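Local coordinates for putative uncharacterized protein PH1404 (Pyrococcus horikoshii, PDB 3AF6) that probably terminates transcription by cutting nascent RNA, acting as a zinc-dependent endonuclease and 5'-3' exonuclease of the metallo-beta-lactamase superfamily, at residues K87-I92 and R130-K135; E98-A103 and L112-K117. All coordinates share one frame; numbering follows the deposited sequence.

Contact 1: residues K87-I92 and R130-K135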
ATOM      1  N   LYS A  87       1.244 -32.596  10.914  1.00153.65           N
ATOM      2  CA  LYS A  87       0.218 -33.585  11.219  1.00153.07           C
ATOM      3  C   LYS A  87       0.182 -33.830  12.725  1.00152.88           C
ATOM      4  O   LYS A  87      -0.691 -34.538  13.231  1.00152.82           O
ATOM      5  CB  LYS A  87       0.493 -34.896  10.478  1.00152.45           C
ATOM      6  CG  LYS A  87       0.292 -34.806   8.975  1.00151.42           C
ATOM      7  CD  LYS A  87       0.453 -36.164   8.317  1.00150.85           C
ATOM      8  CE  LYS A  87       0.210 -36.078   6.821  1.00150.37           C
ATOM      9  NZ  LYS A  87       0.350 -37.406   6.166  1.00150.26           N
ATOM     10  N   LEU A  88       1.139 -33.235  13.432  1.00152.53           N
ATOM     11  CA  LEU A  88       1.224 -33.364  14.882  1.00152.03           C
ATOM     12  C   LEU A  88       0.236 -32.374  15.495  1.00151.97           C
ATOM     13  O   LEU A  88      -0.239 -32.559  16.618  1.00151.80           O
ATOM     14  CB  LEU A  88       2.654 -33.068  15.355  1.00151.50           C
ATOM     15  CG  LEU A  88       3.019 -33.338  16.820  1.00151.05           C
ATOM     16  CD1 LEU A  88       4.529 -33.373  16.975  1.00150.66           C
ATOM     17  CD2 LEU A  88       2.419 -32.272  17.711  1.00150.98           C
ATOM     18  N   ILE A  89      -0.073 -31.324  14.739  1.00151.73           N
ATOM     19  CA  ILE A  89      -1.014 -30.307  15.186  1.00151.64           C
ATOM     20  C   ILE A  89      -2.408 -30.591  14.630  1.00151.64           C
ATOM     21  O   ILE A  89      -3.397 -30.507  15.361  1.00151.61           O
ATOM     22  CB  ILE A  89      -0.572 -28.893  14.744  1.00151.86           C
ATOM     23  CG1 ILE A  89      -1.667 -27.876  15.080  1.00151.94           C
ATOM     24  CG2 ILE A  89      -0.256 -28.883  13.258  1.00151.91           C
ATOM     25  CD1 ILE A  89      -1.353 -26.457  14.644  1.00151.71           C
ATOM     26  N   PHE A  90      -2.480 -30.926  13.342  1.00151.47           N
ATOM     27  CA  PHE A  90      -3.754 -31.233  12.684  1.00151.36           C
ATOM     28  C   PHE A  90      -4.588 -32.186  13.539  1.00151.23           C
ATOM     29  O   PHE A  90      -5.812 -32.259  13.406  1.00150.94           O
ATOM     30  CB  PHE A  90      -3.507 -31.878  11.312  1.00151.48           C
ATOM     31  CG  PHE A  90      -3.475 -30.900  10.166  1.00151.50           C
ATOM     32  CD1 PHE A  90      -4.601 -30.147   9.844  1.00151.71           C
ATOM     33  CD2 PHE A  90      -2.329 -30.752   9.390  1.00151.47           C
ATOM     34  CE1 PHE A  90      -4.589 -29.263   8.763  1.00151.53           C
ATOM     35  CE2 PHE A  90      -2.306 -29.872   8.308  1.00151.52           C
ATOM     36  CZ  PHE A  90      -3.440 -29.127   7.995  1.00151.40           C
ATOM     37  N   GLU A  91      -3.905 -32.910  14.418  1.00151.03           N
ATOM     38  CA  GLU A  91      -4.538 -33.873  15.307  1.00150.59           C
ATOM     39  C   GLU A  91      -5.091 -33.185  16.555  1.00150.19           C
ATOM     40  O   GLU A  91      -6.274 -33.313  16.874  1.00150.04           O
ATOM     41  CB  GLU A  91      -3.516 -34.942  15.712  1.00150.70           C
ATOM     42  CG  GLU A  91      -4.097 -36.149  16.434  1.00150.47           C
ATOM     43  CD  GLU A  91      -3.029 -37.144  16.852  1.00150.14           C
ATOM     44  OE1 GLU A  91      -2.216 -37.546  15.991  1.00149.98           O
ATOM     45  OE2 GLU A  91      -3.004 -37.527  18.040  1.00149.92           O
ATOM     46  N   ILE A  92      -4.225 -32.449  17.248  1.00149.58           N
ATOM     47  CA  ILE A  92      -4.598 -31.747  18.473  1.00148.91           C
ATOM     48  C   ILE A  92      -5.502 -30.539  18.216  1.00148.54           C
ATOM     49  O   ILE A  92      -5.348 -29.488  18.840  1.00148.52           O
ATOM     50  CB  ILE A  92      -3.333 -31.287  19.243  1.00148.68           C
ATOM     51  CG1 ILE A  92      -3.727 -30.668  20.588  1.00148.46           C
ATOM     52  CG2 ILE A  92      -2.536 -30.309  18.395  1.00148.65           C
ATOM     53  CD1 ILE A  92      -2.553 -30.194  21.415  1.00148.66           C
ATOM     54  N   ARG A 130      -2.761 -22.422  24.439  1.00151.77           N
ATOM     55  CA  ARG A 130      -1.443 -22.817  24.930  1.00151.23           C
ATOM     56  C   ARG A 130      -1.266 -24.332  24.908  1.00151.02           C
ATOM     57  O   ARG A 130      -0.147 -24.837  24.836  1.00150.95           O
ATOM     58  CB  ARG A 130      -1.238 -22.289  26.350  1.00150.93           C
ATOM     59  CG  ARG A 130      -1.205 -20.773  26.431  1.00150.45           C
ATOM     60  CD  ARG A 130      -1.430 -20.295  27.852  1.00150.24           C
ATOM     61  NE  ARG A 130      -2.690 -20.800  28.389  1.00150.19           N
ATOM     62  CZ  ARG A 130      -3.877 -20.618  27.816  1.00150.04           C
ATOM     63  NH1 ARG A 130      -3.976 -19.941  26.678  1.00149.70           N
ATOM     64  NH2 ARG A 130      -4.968 -21.121  28.376  1.00150.03           N
ATOM     65  N   LEU A 131      -2.378 -25.056  24.976  1.00150.59           N
ATOM     66  CA  LEU A 131      -2.336 -26.513  24.946  1.00150.16           C
ATOM     67  C   LEU A 131      -1.726 -26.987  23.628  1.00149.77           C
ATOM     68  O   LEU A 131      -0.851 -27.855  23.608  1.00149.67           O
ATOM     69  CB  LEU A 131      -3.750 -27.084  25.088  1.00150.17           C
ATOM     70  CG  LEU A 131      -3.939 -28.571  24.766  1.00150.09           C
ATOM     71  CD1 LEU A 131      -3.151 -29.424  25.749  1.00149.73           C
ATOM     72  CD2 LEU A 131      -5.421 -28.916  24.820  1.00149.84           C
ATOM     73  N   ILE A 132      -2.198 -26.396  22.534  1.00149.00           N
ATOM     74  CA  ILE A 132      -1.743 -26.742  21.195  1.00148.15           C
ATOM     75  C   ILE A 132      -0.302 -26.325  20.893  1.00147.72           C
ATOM     76  O   ILE A 132       0.458 -27.088  20.294  1.00147.48           O
ATOM     77  CB  ILE A 132      -2.679 -26.117  20.128  1.00147.93           C
ATOM     78  CG1 ILE A 132      -2.257 -26.568  18.730  1.00147.71           C
ATOM     79  CG2 ILE A 132      -2.646 -24.601  20.231  1.00147.49           C
ATOM     80  CD1 ILE A 132      -3.178 -26.081  17.631  1.00147.27           C
ATOM     81  N   THR A 133       0.071 -25.119  21.311  1.00147.24           N
ATOM     82  CA  THR A 133       1.418 -24.602  21.063  1.00146.89           C
ATOM     83  C   THR A 133       2.503 -25.535  21.590  1.00146.62           C
ATOM     84  O   THR A 133       3.542 -25.716  20.955  1.00146.20           O
ATOM     85  CB  THR A 133       1.612 -23.209  21.716  1.00146.86           C
ATOM     86  OG1 THR A 133       2.872 -22.660  21.318  1.00146.59           O
ATOM     87  CG2 THR A 133       1.575 -23.313  23.235  1.00146.36           C
ATOM     88  N   GLN A 134       2.247 -26.128  22.751  1.00146.36           N
ATOM     89  CA  GLN A 134       3.187 -27.038  23.392  1.00146.18           C
ATOM     90  C   GLN A 134       3.714 -28.125  22.457  1.00146.32           C
ATOM     91  O   GLN A 134       4.897 -28.132  22.113  1.00146.39           O
ATOM     92  CB  GLN A 134       2.516 -27.680  24.604  1.00145.82           C
ATOM     93  CG  GLN A 134       2.039 -26.676  25.634  1.00145.37           C
ATOM     94  CD  GLN A 134       1.012 -27.256  26.588  1.00145.16           C
ATOM     95  OE1 GLN A 134       0.505 -26.560  27.470  1.00145.05           O
ATOM     96  NE2 GLN A 134       0.692 -28.533  26.414  1.00145.01           N
ATOM     97  N   LYS A 135       2.828 -29.036  22.057  1.00146.28           N
ATOM     98  CA  LYS A 135       3.170 -30.156  21.179  1.00145.94           C
ATOM     99  C   LYS A 135       4.222 -29.911  20.096  1.00145.91           C
ATOM    100  O   LYS A 135       4.849 -30.858  19.612  1.00145.89           O
ATOM    101  CB  LYS A 135       1.899 -30.708  20.519  1.00145.49           C
ATOM    102  CG  LYS A 135       0.967 -31.456  21.458  1.00144.65           C
ATOM    103  CD  LYS A 135       1.635 -32.700  22.021  1.00143.92           C
ATOM    104  CE  LYS A 135       0.707 -33.441  22.964  1.00143.41           C
ATOM    105  NZ  LYS A 135       1.365 -34.647  23.533  1.00143.03           N
TER

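Contact 2: residues E98-A103 and L112-K117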
ATOM      1  N   GLU A  98     -12.916 -26.329   9.673  1.00144.44           N
ATOM      2  CA  GLU A  98     -12.215 -26.549   8.412  1.00144.51           C
ATOM      3  C   GLU A  98     -10.920 -25.754   8.282  1.00144.52           C
ATOM      4  O   GLU A  98     -10.937 -24.567   7.960  1.00144.70           O
ATOM      5  CB  GLU A  98     -13.145 -26.218   7.239  1.00144.35           C
ATOM      6  CG  GLU A  98     -12.468 -26.246   5.873  1.00144.45           C
ATOM      7  CD  GLU A  98     -11.865 -27.596   5.535  1.00144.35           C
ATOM      8  OE1 GLU A  98     -11.204 -27.703   4.480  1.00144.10           O
ATOM      9  OE2 GLU A  98     -12.054 -28.551   6.317  1.00144.31           O
ATOM     10  N   ILE A  99      -9.798 -26.422   8.530  1.00144.47           N
ATOM     11  CA  ILE A  99      -8.484 -25.793   8.436  1.00144.44           C
ATOM     12  C   ILE A  99      -7.959 -25.927   7.008  1.00144.37           C
ATOM     13  O   ILE A  99      -7.238 -26.873   6.683  1.00144.28           O
ATOM     14  CB  ILE A  99      -7.485 -26.455   9.413  1.00144.44           C
ATOM     15  CG1 ILE A  99      -8.015 -26.339  10.847  1.00144.20           C
ATOM     16  CG2 ILE A  99      -6.116 -25.797   9.294  1.00144.56           C
ATOM     17  CD1 ILE A  99      -7.154 -27.026  11.885  1.00143.76           C
ATOM     18  N   THR A 100      -8.327 -24.971   6.161  1.00144.24           N
ATOM     19  CA  THR A 100      -7.918 -24.978   4.759  1.00144.26           C
ATOM     20  C   THR A 100      -6.406 -25.102   4.569  1.00144.21           C
ATOM     21  O   THR A 100      -5.937 -25.942   3.799  1.00144.11           O
ATOM     22  CB  THR A 100      -8.412 -23.703   4.029  1.00144.09           C
ATOM     23  OG1 THR A 100      -8.109 -23.801   2.632  1.00144.45           O
ATOM     24  CG2 THR A 100      -7.741 -22.464   4.595  1.00143.91           C
ATOM     25  N   ASN A 101      -5.647 -24.270   5.275  1.00144.03           N
ATOM     26  CA  ASN A 101      -4.194 -24.287   5.165  1.00143.88           C
ATOM     27  C   ASN A 101      -3.522 -24.320   6.531  1.00143.88           C
ATOM     28  O   ASN A 101      -4.181 -24.512   7.553  1.00143.87           O
ATOM     29  CB  ASN A 101      -3.717 -23.060   4.382  1.00143.71           C
ATOM     30  CG  ASN A 101      -4.301 -22.999   2.979  1.00143.68           C
ATOM     31  OD1 ASN A 101      -4.027 -23.862   2.141  1.00143.63           O
ATOM     32  ND2 ASN A 101      -5.107 -21.975   2.717  1.00143.13           N
ATOM     33  N   ILE A 102      -2.205 -24.132   6.536  1.00143.92           N
ATOM     34  CA  ILE A 102      -1.423 -24.136   7.768  1.00144.24           C
ATOM     35  C   ILE A 102       0.059 -23.955   7.403  1.00144.62           C
ATOM     36  O   ILE A 102       0.791 -24.922   7.187  1.00144.82           O
ATOM     37  CB  ILE A 102      -1.669 -25.465   8.564  1.00143.83           C
ATOM     38  CG1 ILE A 102      -1.024 -25.396   9.952  1.00143.46           C
ATOM     39  CG2 ILE A 102      -1.177 -26.661   7.761  1.00143.81           C
ATOM     40  CD1 ILE A 102       0.467 -25.617   9.973  1.00143.41           C
ATOM     41  N   ALA A 103       0.487 -22.696   7.321  1.00144.75           N
ATOM     42  CA  ALA A 103       1.864 -22.363   6.962  1.00144.79           C
ATOM     43  C   ALA A 103       2.832 -22.441   8.140  1.00144.97           C
ATOM     44  O   ALA A 103       2.458 -22.841   9.243  1.00145.09           O
ATOM     45  CB  ALA A 103       1.916 -20.971   6.339  1.00144.56           C
ATOM     46  N   LEU A 112       0.854 -20.579  11.395  1.00145.13           N
ATOM     47  CA  LEU A 112      -0.410 -19.963  11.022  1.00145.92           C
ATOM     48  C   LEU A 112      -1.483 -21.020  10.767  1.00146.36           C
ATOM     49  O   LEU A 112      -1.299 -21.922   9.951  1.00146.37           O
ATOM     50  CB  LEU A 112      -0.205 -19.095   9.772  1.00145.99           C
ATOM     51  CG  LEU A 112      -1.261 -18.058   9.372  1.00145.99           C
ATOM     52  CD1 LEU A 112      -0.664 -17.119   8.336  1.00145.71           C
ATOM     53  CD2 LEU A 112      -2.508 -18.740   8.831  1.00146.14           C
ATOM     54  N   ILE A 113      -2.602 -20.899  11.477  1.00146.96           N
ATOM     55  CA  ILE A 113      -3.716 -21.832  11.339  1.00147.42           C
ATOM     56  C   ILE A 113      -4.864 -21.158  10.590  1.00147.79           C
ATOM     57  O   ILE A 113      -5.774 -20.602  11.208  1.00148.01           O
ATOM     58  CB  ILE A 113      -4.243 -22.286  12.720  1.00147.30           C
ATOM     59  CG1 ILE A 113      -3.099 -22.869  13.549  1.00147.31           C
ATOM     60  CG2 ILE A 113      -5.348 -23.321  12.544  1.00147.00           C
ATOM     61  CD1 ILE A 113      -3.515 -23.309  14.936  1.00147.45           C
ATOM     62  N   GLU A 114      -4.820 -21.207   9.262  1.00148.01           N
ATOM     63  CA  GLU A 114      -5.863 -20.591   8.451  1.00148.27           C
ATOM     64  C   GLU A 114      -7.119 -21.455   8.462  1.00148.86           C
ATOM     65  O   GLU A 114      -7.443 -22.113   7.475  1.00149.08           O
ATOM     66  CB  GLU A 114      -5.373 -20.390   7.015  1.00147.63           C
ATOM     67  CG  GLU A 114      -6.319 -19.580   6.142  1.00146.77           C
ATOM     68  CD  GLU A 114      -5.725 -19.252   4.786  1.00146.17           C
ATOM     69  OE1 GLU A 114      -4.650 -18.620   4.746  1.00145.89           O
ATOM     70  OE2 GLU A 114      -6.333 -19.622   3.761  1.00145.91           O
ATOM     71  N   ALA A 115      -7.819 -21.449   9.592  1.00149.51           N
ATOM     72  CA  ALA A 115      -9.040 -22.228   9.748  1.00150.13           C
ATOM     73  C   ALA A 115     -10.256 -21.416   9.306  1.00150.50           C
ATOM     74  O   ALA A 115     -10.253 -20.188   9.373  1.00150.78           O
ATOM     75  CB  ALA A 115      -9.200 -22.663  11.202  1.00149.78           C
ATOM     76  N   LYS A 116     -11.294 -22.113   8.854  1.00150.81           N
ATOM     77  CA  LYS A 116     -12.518 -21.466   8.399  1.00150.97           C
ATOM     78  C   LYS A 116     -13.333 -21.020   9.609  1.00151.34           C
ATOM     79  O   LYS A 116     -14.116 -20.075   9.531  1.00151.20           O
ATOM     80  CB  LYS A 116     -13.329 -22.439   7.538  1.00150.69           C
ATOM     81  CG  LYS A 116     -14.437 -21.799   6.717  1.00150.01           C
ATOM     82  CD  LYS A 116     -14.997 -22.792   5.708  1.00149.20           C
ATOM     83  CE  LYS A 116     -16.027 -22.146   4.799  1.00148.80           C
ATOM     84  NZ  LYS A 116     -16.504 -23.090   3.751  1.00148.00           N
ATOM     85  N   LYS A 117     -13.133 -21.712  10.727  1.00152.01           N
ATOM     86  CA  LYS A 117     -13.825 -21.403  11.973  1.00152.67           C
ATOM     87  C   LYS A 117     -12.756 -21.206  13.046  1.00153.14           C
ATOM     88  O   LYS A 117     -12.306 -22.166  13.670  1.00153.31           O
ATOM     89  CB  LYS A 117     -14.747 -22.560  12.369  1.00152.58           C
ATOM     90  CG  LYS A 117     -15.405 -23.272  11.194  1.00152.71           C
ATOM     91  CD  LYS A 117     -16.198 -22.320  10.311  1.00152.78           C
ATOM     92  CE  LYS A 117     -16.748 -23.041   9.089  1.00152.88           C
ATOM     93  NZ  LYS A 117     -17.472 -22.127   8.161  1.00152.82           N
TER

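Contact 1: residues K87-I92 and R130-K135
Ile92 and Ile132 both hold CG1 anti to the backbone N (chi1 -175° and -176°), and in Ile92 the chain stays extended at chi2 (180°), which carries CD1 out to the backbone of the facing helix. Here a helically wound turn packs on helix 130-134 in the second KH module of the archaeal CPSF subunit, a type II KH fold. The turn 87-92 has helical backbone angles without the regular bonds of a helix, whereas 130-135 lies on the short helix 130-134. The contact illustrates how mainly branched aliphatic side chains can join two such elements. Ile92 CD1 lies 3.6 Å from Ile132 CA and also meets the Leu131 side chain, at 4.0 Å from its CG. Behind that tip, the other branch of Ile92 works separately: CG2 packs against Ile132 CG1 at 3.8 Å. Ile132 is thus met by both arms of one isoleucine, and it passes its own CD1 on to Ile89, where CG1 and CD1 are each 3.5 Å away. Beyond the two segments, Ile132 also touches Val93, Pro140 and Ile113, which places this buried side chain between the helix and the sheet. Toward the more open side, Leu88 crosses the Lys135 side chain at about a right angle, and it also packs on Leu80 and Val136. Helix 130-134 follows the Gly-X-X-Gly loop of the KH signature, and Arg130 NH2 hydrogen-bonds back to Gly126 O at the end of that loop. From its side chain Lys135 contributes the aliphatic root, CB and CG, while the far end leads away from the turn: CG lies 3.7 Å from Ile92 CD1.

Contact 2: residues E98-A103 and L112-K117
The amide of Asn101 and the carboxylate of Glu114 stand nearly perpendicular, their planes 86° apart, although the two side chains run side by side in the same direction. Asn101 ND2 donates to Glu114 OE2 at 2.9 Å; the acceptor lies in the amide plane, but the donor sits above the carboxylate, 68° out of its plane. Thr100 CG2 lies beside the edge between CG and OE2, only modestly out of the plane and on the same side as ND2, 3.6 Å from Glu114 CG. The other oxygen, OE1, forms a salt bridge with Arg157 of helix 151-161; an amide and a guanidinium thus hold one carboxylate oxygen each, which probably limits its rotation. The pair illustrates how side chains can supplement an irregular strand pairing. The two backbones run nearly opposite ways, yet inverse gamma turns centred on Ile99 and Glu114 bend them. At one end Lys116 N donates to Glu98 O, at 2.6 Å, and at the other Ile102 CA makes a CH...O contact with Leu112 O. Between them Ile99 packs CG1 on Ala115 CB at 3.9 Å and CG2 on Ile113 CG2 at 4.2 Å. Strand 110-115 continues the sheet beyond this contact, pairing in parallel with 140-144. A central strand with an antiparallel neighbour on one side and a parallel one on the other is characteristic of the type II KH sheet.

Within the second KH module the chain makes the turn 87-92, then runs through 98-103, reverses, returns along 112-117 and reaches helix 130-134. Contact 2 closes the short hairpin-like loop between 98-103 and 112-117; contact 1 closes the longer excursion around it, so the two nest and do not cross. Their centres are about 13 Å apart, and they share a hydrophobic seam: Ile113 CD1 packs 3.8 Å from Ile89 CD1 and 3.9 Å from Ile132 CD1, while Phe90 covers Ile99 and Ile102. Strand 110-115 thus lies along 98-103 at its edge while its Ile113 side chain packs against both 87-92 and helix 130-134, tying these parts together.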